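Local coordinates for protein endoglucanase family 5 (Clostridium acetobutylicum ATCC 824, PDB 6PZ7) that probably hydrolyses beta-1,4-glycosidic bonds within cellulose and related plant polysaccharides, acting as a GH5_4 endoglucanase of broad specificity, at residues L144-I149 and S219-A224; D165-F170 and P193-S198. All coordinates share one frame; numbering follows the deposited sequence.

Overall arrangement
Interactions 1 and 2 show loops after neighbouring TIM-barrel strands fixed to a strand end and to an outer helix. From the N terminus, the chain leaves strand 139-142 and runs through 144-149, then enters helix 161-180, which carries 165-170. After strand 190-193 it turns at 193-198, where interaction 2 closes a loop of 22 residues. Strand 216-221 then brings in 219-224, and interaction 1 closes a wider loop of 69 residues that contains the first. The two centres lie about 9 Å apart, and 193-198 also meets both segments of interaction 1 through backbone hydrogen bonds, Ala-196 with Pro-147 and Ala-197 with His-221. Together they tie the fourth, fifth and sixth barrel strands to helix 161-180.

Interaction 1 (L144-I149 and S219-A224); sequences LNEPRI and SLHMYA. With EDO (1,2-ethanediol), chain C.
The imidazole of His-221 is met at its edge, close to the ring plane, by the side chains of Asn-145 and Glu-146 and by O2 of a bound ethanediol. ND1 of His-221 donates to OE2 of Glu-146 over 2.7 Å, almost straight at 175°, and the carboxylate receives it on the anti lone pair. OE2 lies in the plane of the ring, while the carboxylate as a whole is turned 54° from it. Beyond CG the glutamate is extended (chi2 -178°), which carries its end across to the strand. At the next corner of the ring, CE1 of His-221 lies 3.1 Å from OD1 of Asn-145, a close edge contact; the hydrogen bond to this oxygen comes from Arg-57. The ethanediol, probably from the crystallisation liquor, spans the carboxylate: its O1 donates to OE1 of Glu-146 and its O2 to OE2, each at 2.6 Å. OE2 thus takes two bonds. The diol's C2 comes within 3.4 Å of CE2 of Tyr-223.

A water bridges the two segments, donating to O of Asn-145 (2.8 Å) and hydrogen-bonded to OG of Ser-219. On the loop itself NH1 of Arg-148 donates to O of Glu-146 (2.9 Å), while its NE forms a salt bridge with Glu-155.

An Asn-Glu-Pro sequence following the fourth strand, facing a His-x-Tyr sequence at the end of the sixth, is characteristic of the family 5 active-site cleft; in relatives the equivalent glutamate is the acid/base, a role consistent with this geometry.

Interaction 2 (D165-F170 and P193-S198); sequences DVINKF and PTYAAS. With EDO (1,2-ethanediol), chain D.
Apolar contact carries this junction, and it is concentrated on Ile-167, whose side chain reaches from the helix to the loop at Tyr-195. The terminal methyl CD1 of Ile-167 lies 3.4 Å from CD2 of Tyr-195 and nearly as close to its CA, at 3.5 Å, so it rests in the angle between the backbone and the root of the ring. The two side chains cross at about a right angle, and the methyl approaches the ring obliquely. The first torsion of Tyr-195, close to 180° (chi1 -178°), leaves CB and CD2 beside the methyl and sends the ring toward the start of helix 161-180, where it touches Ser-163 and Arg-164. The other branch of the isoleucine is spent differently: CG2 of Ile-167 lies 3.9 Å from O of Pro-193, a carbonyl that accepts a hydrogen bond from Asn-171.

Polar bonds shape the loop from within. N of Ala-197 bonds to O of Thr-194, closing a type II turn, and N of Ser-198 bonds to O of Tyr-195 in the next, overlapping turn. Ala-196 and Ala-197 both adopt left-handed backbone conformations here. The hydroxyl OG1 of Thr-194 spans the double turn, donating to O of Ser-198 at 2.8 Å.

One bound small molecule adds to this set: O2 of an ethanediol, probably a crystallisation additive, donates to O of Ala-196 at 2.6 Å.

Around the contact, helix 161-180 lies against helix 111-132 through Val-166 and Phe-170, while Ile-167 also touches Pro-109. Tyr-195 directs its hydroxyl to N of Ile-149 in the loop after strand 139-142, and Thr-194 packs on Leu-220 of strand 216-221, so the turn following strand 190-193 is wedged between its two neighbouring strand ends and the outer helix.

Interaction 1 (L144-I149 and S219-A224)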
ATOM      1  N   LEU A 144      -5.563  -2.830  -6.089  1.00  5.96           N
ATOM      2  CA  LEU A 144      -4.526  -3.797  -6.381  1.00  5.78           C
ATOM      3  C   LEU A 144      -3.271  -3.336  -5.663  1.00  5.77           C
ATOM      4  O   LEU A 144      -3.075  -2.137  -5.436  1.00  6.22           O
ATOM      5  CB  LEU A 144      -4.246  -3.852  -7.882  1.00  6.24           C
ATOM      6  CG  LEU A 144      -5.431  -4.151  -8.815  1.00  7.58           C
ATOM      7  CD1 LEU A 144      -5.046  -3.901 -10.246  1.00  7.82           C
ATOM      8  CD2 LEU A 144      -5.866  -5.589  -8.611  1.00  9.26           C
ATOM      9  N   ASN A 145      -2.366  -4.278  -5.362  1.00  6.01           N
ATOM     10  CA  ASN A 145      -1.119  -3.957  -4.659  1.00  5.81           C
ATOM     11  C   ASN A 145       0.002  -3.641  -5.652  1.00  6.10           C
ATOM     12  O   ASN A 145       0.288  -2.472  -5.933  1.00  6.48           O
ATOM     13  CB  ASN A 145      -0.748  -5.133  -3.747  1.00  6.68           C
ATOM     14  CG  ASN A 145       0.602  -4.949  -3.126  1.00  5.56           C
ATOM     15  OD1 ASN A 145       0.901  -3.875  -2.634  1.00  6.70           O
ATOM     16  ND2 ASN A 145       1.415  -5.971  -3.109  1.00  6.22           N
ATOM     17  N   GLU A 146       0.647  -4.666  -6.193  1.00  6.60           N
ATOM     18  CA  GLU A 146       1.734  -4.533  -7.157  1.00  5.96           C
ATOM     19  C   GLU A 146       1.422  -5.422  -8.358  1.00  6.05           C
ATOM     20  O   GLU A 146       2.068  -6.460  -8.597  1.00  6.93           O
ATOM     21  CB  GLU A 146       3.054  -4.927  -6.514  1.00  6.23           C
ATOM     22  CG  GLU A 146       3.468  -3.919  -5.439  1.00  6.54           C
ATOM     23  CD  GLU A 146       4.778  -4.192  -4.786  1.00  8.12           C
ATOM     24  OE1 GLU A 146       5.414  -5.237  -5.078  1.00 10.01           O
ATOM     25  OE2 GLU A 146       5.217  -3.393  -3.910  1.00  7.99           O
ATOM     26  N   PRO A 147       0.366  -5.100  -9.095  1.00  6.03           N
ATOM     27  CA  PRO A 147      -0.078  -6.007 -10.163  1.00  6.78           C
ATOM     28  C   PRO A 147       0.989  -6.091 -11.240  1.00  6.04           C
ATOM     29  O   PRO A 147       1.509  -5.081 -11.707  1.00  6.92           O
ATOM     30  CB  PRO A 147      -1.358  -5.337 -10.686  1.00  7.59           C
ATOM     31  CG  PRO A 147      -1.196  -3.858 -10.368  1.00  7.26           C
ATOM     32  CD  PRO A 147      -0.462  -3.873  -9.010  1.00  6.89           C
ATOM     33  N   ARG A 148       1.307  -7.305 -11.664  1.00  6.20           N
ATOM     34  CA  ARG A 148       2.474  -7.531 -12.504  1.00  6.39           C
ATOM     35  C   ARG A 148       2.485  -8.968 -12.986  1.00  6.86           C
ATOM     36  O   ARG A 148       1.659  -9.789 -12.565  1.00  7.53           O
ATOM     37  CB  ARG A 148       3.742  -7.230 -11.714  1.00  6.44           C
ATOM     38  CG  ARG A 148       4.035  -8.242 -10.599  1.00  6.69           C
ATOM     39  CD  ARG A 148       5.072  -7.722  -9.619  1.00  7.17           C
ATOM     40  NE  ARG A 148       5.498  -8.726  -8.658  1.00  7.40           N
ATOM     41  CZ  ARG A 148       4.827  -9.057  -7.582  1.00  7.86           C
ATOM     42  NH1 ARG A 148       3.710  -8.469  -7.241  1.00  7.86           N
ATOM     43  NH2 ARG A 148       5.300 -10.041  -6.805  1.00 10.06           N
ATOM     44  N   ILE A 149       3.439  -9.261 -13.867  1.00  6.27           N
ATOM     45  CA  ILE A 149       3.696 -10.615 -14.363  1.00  6.58           C
ATOM     46  C   ILE A 149       4.937 -11.153 -13.661  1.00  7.93           C
ATOM     47  O   ILE A 149       6.072 -10.758 -13.969  1.00  8.02           O
ATOM     48  CB  ILE A 149       3.839 -10.653 -15.892  1.00  7.57           C
ATOM     49  CG1 ILE A 149       2.587 -10.071 -16.555  1.00  9.09           C
ATOM     50  CG2 ILE A 149       4.129 -12.095 -16.353  1.00  8.02           C
ATOM     51  CD1 ILE A 149       1.359 -10.823 -16.340  1.00 12.01           C
ATOM     52  N   SER A 219      -1.484   5.117  -6.200  1.00  6.68           N
ATOM     53  CA  SER A 219      -0.638   4.362  -5.291  1.00  6.72           C
ATOM     54  C   SER A 219       0.697   4.006  -5.927  1.00  6.63           C
ATOM     55  O   SER A 219       0.736   3.365  -6.988  1.00  7.10           O
ATOM     56  CB  SER A 219      -1.360   3.060  -4.938  1.00  7.75           C
ATOM     57  OG  SER A 219      -0.498   2.242  -4.152  1.00  7.49           O
ATOM     58  N   LEU A 220       1.786   4.393  -5.263  1.00  6.05           N
ATOM     59  CA  LEU A 220       3.147   4.069  -5.686  1.00  6.35           C
ATOM     60  C   LEU A 220       3.906   3.488  -4.510  1.00  5.58           C
ATOM     61  O   LEU A 220       3.637   3.840  -3.352  1.00  5.75           O
ATOM     62  CB  LEU A 220       3.889   5.316  -6.214  1.00  6.92           C
ATOM     63  CG  LEU A 220       3.209   6.051  -7.360  1.00  6.31           C
ATOM     64  CD1 LEU A 220       3.937   7.369  -7.614  1.00  8.36           C
ATOM     65  CD2 LEU A 220       3.159   5.209  -8.614  1.00  8.54           C
ATOM     66  N   HIS A 221       4.844   2.583  -4.773  1.00  6.03           N
ATOM     67  CA  HIS A 221       5.712   2.010  -3.746  1.00  5.15           C
ATOM     68  C   HIS A 221       7.139   2.370  -4.123  1.00  5.87           C
ATOM     69  O   HIS A 221       7.516   2.271  -5.302  1.00  6.86           O
ATOM     70  CB  HIS A 221       5.565   0.506  -3.636  1.00  5.81           C
ATOM     71  CG  HIS A 221       4.191   0.090  -3.219  1.00  5.05           C
ATOM     72  ND1 HIS A 221       3.794  -1.227  -3.230  1.00  6.24           N
ATOM     73  CD2 HIS A 221       3.114   0.803  -2.793  1.00  5.91           C
ATOM     74  CE1 HIS A 221       2.535  -1.305  -2.818  1.00  6.37           C
ATOM     75  NE2 HIS A 221       2.092  -0.088  -2.566  1.00  6.37           N
ATOM     76  N   MET A 222       7.945   2.850  -3.166  1.00  6.41           N
ATOM     77  CA  MET A 222       9.281   3.338  -3.500  1.00  6.64           C
ATOM     78  C   MET A 222      10.221   3.206  -2.299  1.00  6.60           C
ATOM     79  O   MET A 222      10.309   4.093  -1.431  1.00  7.32           O
ATOM     80  CB  MET A 222       9.192   4.781  -3.983  1.00  7.26           C
ATOM     81  CG  MET A 222      10.509   5.294  -4.581  1.00  9.90           C
ATOM     82  SD  MET A 222      10.514   6.913  -5.336  1.00 11.71           S
ATOM     83  CE  MET A 222      10.682   7.915  -3.883  1.00 13.12           C
ATOM     84  N   TYR A 223      10.965   2.116  -2.289  1.00  6.67           N
ATOM     85  CA  TYR A 223      11.924   1.818  -1.237  1.00  7.40           C
ATOM     86  C   TYR A 223      13.278   2.381  -1.654  1.00  8.52           C
ATOM     87  O   TYR A 223      14.221   1.660  -1.977  1.00 10.87           O
ATOM     88  CB  TYR A 223      12.012   0.330  -0.975  1.00  8.07           C
ATOM     89  CG  TYR A 223      10.789  -0.335  -0.395  1.00  7.47           C
ATOM     90  CD1 TYR A 223      10.761  -0.734   0.925  1.00  7.60           C
ATOM     91  CD2 TYR A 223       9.660  -0.628  -1.185  1.00  8.41           C
ATOM     92  CE1 TYR A 223       9.682  -1.413   1.449  1.00  8.42           C
ATOM     93  CE2 TYR A 223       8.565  -1.304  -0.656  1.00  8.06           C
ATOM     94  CZ  TYR A 223       8.587  -1.699   0.658  1.00  7.11           C
ATOM     95  OH  TYR A 223       7.546  -2.399   1.204  1.00  8.38           O
ATOM     96  N   ALA A 224      13.358   3.668  -1.683  1.00  7.71           N
ATOM     97  CA  ALA A 224      14.535   4.374  -2.204  1.00  9.01           C
ATOM     98  C   ALA A 224      15.457   4.850  -1.082  1.00  7.95           C
ATOM     99  O   ALA A 224      14.989   5.195   0.010  1.00  8.50           O
ATOM    100  CB  ALA A 224      14.091   5.597  -3.014  1.00 10.44           C
TER
HETATM  101  C1  EDO C 402       8.482  -5.410  -3.224  1.00 17.83           C
HETATM  102  O1  EDO C 402       7.201  -6.055  -3.312  1.00 15.48           O
HETATM  103  C2  EDO C 402       8.364  -4.043  -2.577  1.00 16.62           C
HETATM  104  O2  EDO C 402       7.773  -3.110  -3.484  1.00 15.90           O
HETATM  105  O   HOH W   1      -0.781  -0.377  -4.457  1.00  8.39           O

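Interaction 2 (D165-F170 and P193-S198)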
ATOM      1  N   ASP A 165      -1.466  -1.573 -20.113  1.00  8.26           N
ATOM      2  CA  ASP A 165      -2.819  -1.421 -20.649  1.00  8.76           C
ATOM      3  C   ASP A 165      -3.812  -2.245 -19.844  1.00  7.49           C
ATOM      4  O   ASP A 165      -4.857  -1.735 -19.410  1.00  8.75           O
ATOM      5  CB  ASP A 165      -2.793  -1.824 -22.131  1.00  8.47           C
ATOM      6  CG  ASP A 165      -4.059  -1.510 -22.877  1.00 12.51           C
ATOM      7  OD1 ASP A 165      -4.904  -0.683 -22.425  1.00 13.15           O
ATOM      8  OD2 ASP A 165      -4.227  -2.115 -23.960  1.00 12.79           O
ATOM      9  N   VAL A 166      -3.508  -3.514 -19.619  1.00  7.81           N
ATOM     10  CA  VAL A 166      -4.436  -4.386 -18.905  1.00  8.14           C
ATOM     11  C   VAL A 166      -4.619  -3.935 -17.456  1.00  8.25           C
ATOM     12  O   VAL A 166      -5.732  -3.998 -16.919  1.00  8.82           O
ATOM     13  CB  VAL A 166      -4.022  -5.859 -19.028  1.00  7.37           C
ATOM     14  CG1 VAL A 166      -4.953  -6.752 -18.207  1.00  8.48           C
ATOM     15  CG2 VAL A 166      -4.021  -6.287 -20.504  1.00  9.43           C
ATOM     16  N   ILE A 167      -3.576  -3.448 -16.801  1.00  7.68           N
ATOM     17  CA  ILE A 167      -3.773  -2.934 -15.451  1.00  7.92           C
ATOM     18  C   ILE A 167      -4.766  -1.787 -15.439  1.00  6.77           C
ATOM     19  O   ILE A 167      -5.557  -1.652 -14.498  1.00  7.72           O
ATOM     20  CB  ILE A 167      -2.442  -2.561 -14.808  1.00  8.48           C
ATOM     21  CG1 ILE A 167      -1.693  -3.866 -14.481  1.00 11.84           C
ATOM     22  CG2 ILE A 167      -2.648  -1.650 -13.591  1.00  9.92           C
ATOM     23  CD1 ILE A 167      -0.299  -3.681 -14.228  1.00 14.31           C
ATOM     24  N   ASN A 168      -4.749  -0.924 -16.443  1.00  7.80           N
ATOM     25  CA  ASN A 168      -5.743   0.139 -16.466  1.00  8.21           C
ATOM     26  C   ASN A 168      -7.152  -0.441 -16.510  1.00  8.32           C
ATOM     27  O   ASN A 168      -8.069   0.077 -15.863  1.00  8.55           O
ATOM     28  CB  ASN A 168      -5.521   1.066 -17.663  1.00  8.29           C
ATOM     29  CG  ASN A 168      -4.295   1.954 -17.500  1.00  7.94           C
ATOM     30  OD1 ASN A 168      -3.931   2.342 -16.375  1.00  8.60           O
ATOM     31  ND2 ASN A 168      -3.674   2.311 -18.589  1.00  8.65           N
ATOM     32  N   LYS A 169      -7.347  -1.522 -17.282  1.00  8.54           N
ATOM     33  CA  LYS A 169      -8.646  -2.177 -17.342  0.55  8.82           C
ATOM     34  C   LYS A 169      -9.015  -2.798 -16.002  1.00  8.69           C
ATOM     35  O   LYS A 169     -10.167  -2.703 -15.567  1.00  9.30           O
ATOM     36  CB  LYS A 169      -8.639  -3.237 -18.458  0.55  9.96           C
ATOM     37  CG  LYS A 169      -8.210  -2.731 -19.851  0.55 11.90           C
ATOM     38  CD  LYS A 169      -8.232  -3.863 -20.869  0.55 17.01           C
ATOM     39  CE  LYS A 169      -7.635  -3.468 -22.202  0.55 18.21           C
ATOM     40  NZ  LYS A 169      -7.694  -4.591 -23.197  0.55 24.51           N
ATOM     41  N   PHE A 170      -8.059  -3.430 -15.339  1.00  8.64           N
ATOM     42  CA  PHE A 170      -8.342  -4.007 -14.034  1.00  7.99           C
ATOM     43  C   PHE A 170      -8.716  -2.935 -13.007  1.00  7.61           C
ATOM     44  O   PHE A 170      -9.650  -3.133 -12.218  1.00  7.80           O
ATOM     45  CB  PHE A 170      -7.129  -4.769 -13.505  1.00  8.50           C
ATOM     46  CG  PHE A 170      -6.794  -6.073 -14.220  1.00  7.49           C
ATOM     47  CD1 PHE A 170      -7.674  -6.719 -15.072  1.00  8.71           C
ATOM     48  CD2 PHE A 170      -5.578  -6.657 -13.966  1.00  7.72           C
ATOM     49  CE1 PHE A 170      -7.320  -7.923 -15.674  1.00  8.77           C
ATOM     50  CE2 PHE A 170      -5.228  -7.867 -14.559  1.00  8.99           C
ATOM     51  CZ  PHE A 170      -6.105  -8.498 -15.412  1.00  9.01           C
ATOM     52  N   PRO A 193      -2.902   1.531  -8.317  1.00  5.45           N
ATOM     53  CA  PRO A 193      -1.472   1.565  -8.639  1.00  5.67           C
ATOM     54  C   PRO A 193      -1.199   1.545 -10.136  1.00  5.75           C
ATOM     55  O   PRO A 193      -2.024   1.108 -10.945  1.00  6.61           O
ATOM     56  CB  PRO A 193      -0.959   0.252  -8.013  1.00  6.57           C
ATOM     57  CG  PRO A 193      -2.128  -0.707  -8.253  1.00  6.32           C
ATOM     58  CD  PRO A 193      -3.370   0.144  -8.035  1.00  6.04           C
ATOM     59  N   THR A 194       0.021   1.988 -10.478  1.00  6.03           N
ATOM     60  CA  THR A 194       0.704   1.665 -11.721  1.00  6.09           C
ATOM     61  C   THR A 194       1.046   0.162 -11.721  1.00  6.01           C
ATOM     62  O   THR A 194       0.903  -0.547 -10.715  1.00  6.18           O
ATOM     63  CB  THR A 194       1.983   2.486 -11.796  1.00  6.31           C
ATOM     64  OG1 THR A 194       2.724   2.181 -10.615  1.00  6.51           O
ATOM     65  CG2 THR A 194       1.740   3.986 -11.889  1.00  7.50           C
ATOM     66  N   TYR A 195       1.601  -0.303 -12.840  1.00  6.19           N
ATOM     67  CA  TYR A 195       2.194  -1.642 -12.928  1.00  6.80           C
ATOM     68  C   TYR A 195       3.195  -1.786 -11.788  1.00  6.13           C
ATOM     69  O   TYR A 195       4.105  -0.977 -11.644  1.00  6.73           O
ATOM     70  CB  TYR A 195       2.923  -1.798 -14.279  1.00  7.42           C
ATOM     71  CG  TYR A 195       3.527  -3.185 -14.448  1.00  6.36           C
ATOM     72  CD1 TYR A 195       4.723  -3.526 -13.866  1.00  7.37           C
ATOM     73  CD2 TYR A 195       2.877  -4.157 -15.207  1.00  7.66           C
ATOM     74  CE1 TYR A 195       5.269  -4.795 -13.990  1.00  6.72           C
ATOM     75  CE2 TYR A 195       3.417  -5.437 -15.335  1.00  7.62           C
ATOM     76  CZ  TYR A 195       4.613  -5.742 -14.743  1.00  6.86           C
ATOM     77  OH  TYR A 195       5.162  -7.012 -14.847  1.00  8.11           O
ATOM     78  N   ALA A 196       3.009  -2.831 -10.970  1.00  6.86           N
ATOM     79  CA  ALA A 196       3.849  -3.155  -9.814  1.00  6.66           C
ATOM     80  C   ALA A 196       3.921  -2.036  -8.772  1.00  5.93           C
ATOM     81  O   ALA A 196       4.825  -2.053  -7.943  1.00  6.35           O
ATOM     82  CB  ALA A 196       5.237  -3.625 -10.219  1.00  6.76           C
ATOM     83  N   ALA A 197       3.028  -1.061  -8.821  1.00  5.74           N
ATOM     84  CA  ALA A 197       3.143   0.166  -8.037  1.00  5.61           C
ATOM     85  C   ALA A 197       4.465   0.871  -8.300  1.00  5.62           C
ATOM     86  O   ALA A 197       4.991   1.599  -7.468  1.00  6.87           O
ATOM     87  CB  ALA A 197       2.862  -0.040  -6.542  1.00  6.02           C
ATOM     88  N   SER A 198       5.025   0.668  -9.494  1.00  6.22           N
ATOM     89  CA  SER A 198       6.317   1.208  -9.873  1.00  6.84           C
ATOM     90  C   SER A 198       6.269   2.706 -10.137  1.00  5.96           C
ATOM     91  O   SER A 198       5.329   3.241 -10.710  1.00  6.81           O
ATOM     92  CB  SER A 198       6.775   0.508 -11.148  1.00  6.73           C
ATOM     93  OG  SER A 198       8.065   0.939 -11.538  1.00  9.17           O
TER
HETATM   94  C1  EDO D 403       8.730  -1.929  -6.080  1.00 26.64           C
HETATM   95  O1  EDO D 403       9.036  -1.408  -4.800  1.00 23.33           O
HETATM   96  C2  EDO D 403       7.630  -1.063  -6.693  1.00 15.19           C
HETATM   97  O2  EDO D 403       7.436  -1.641  -7.970  1.00 12.91           O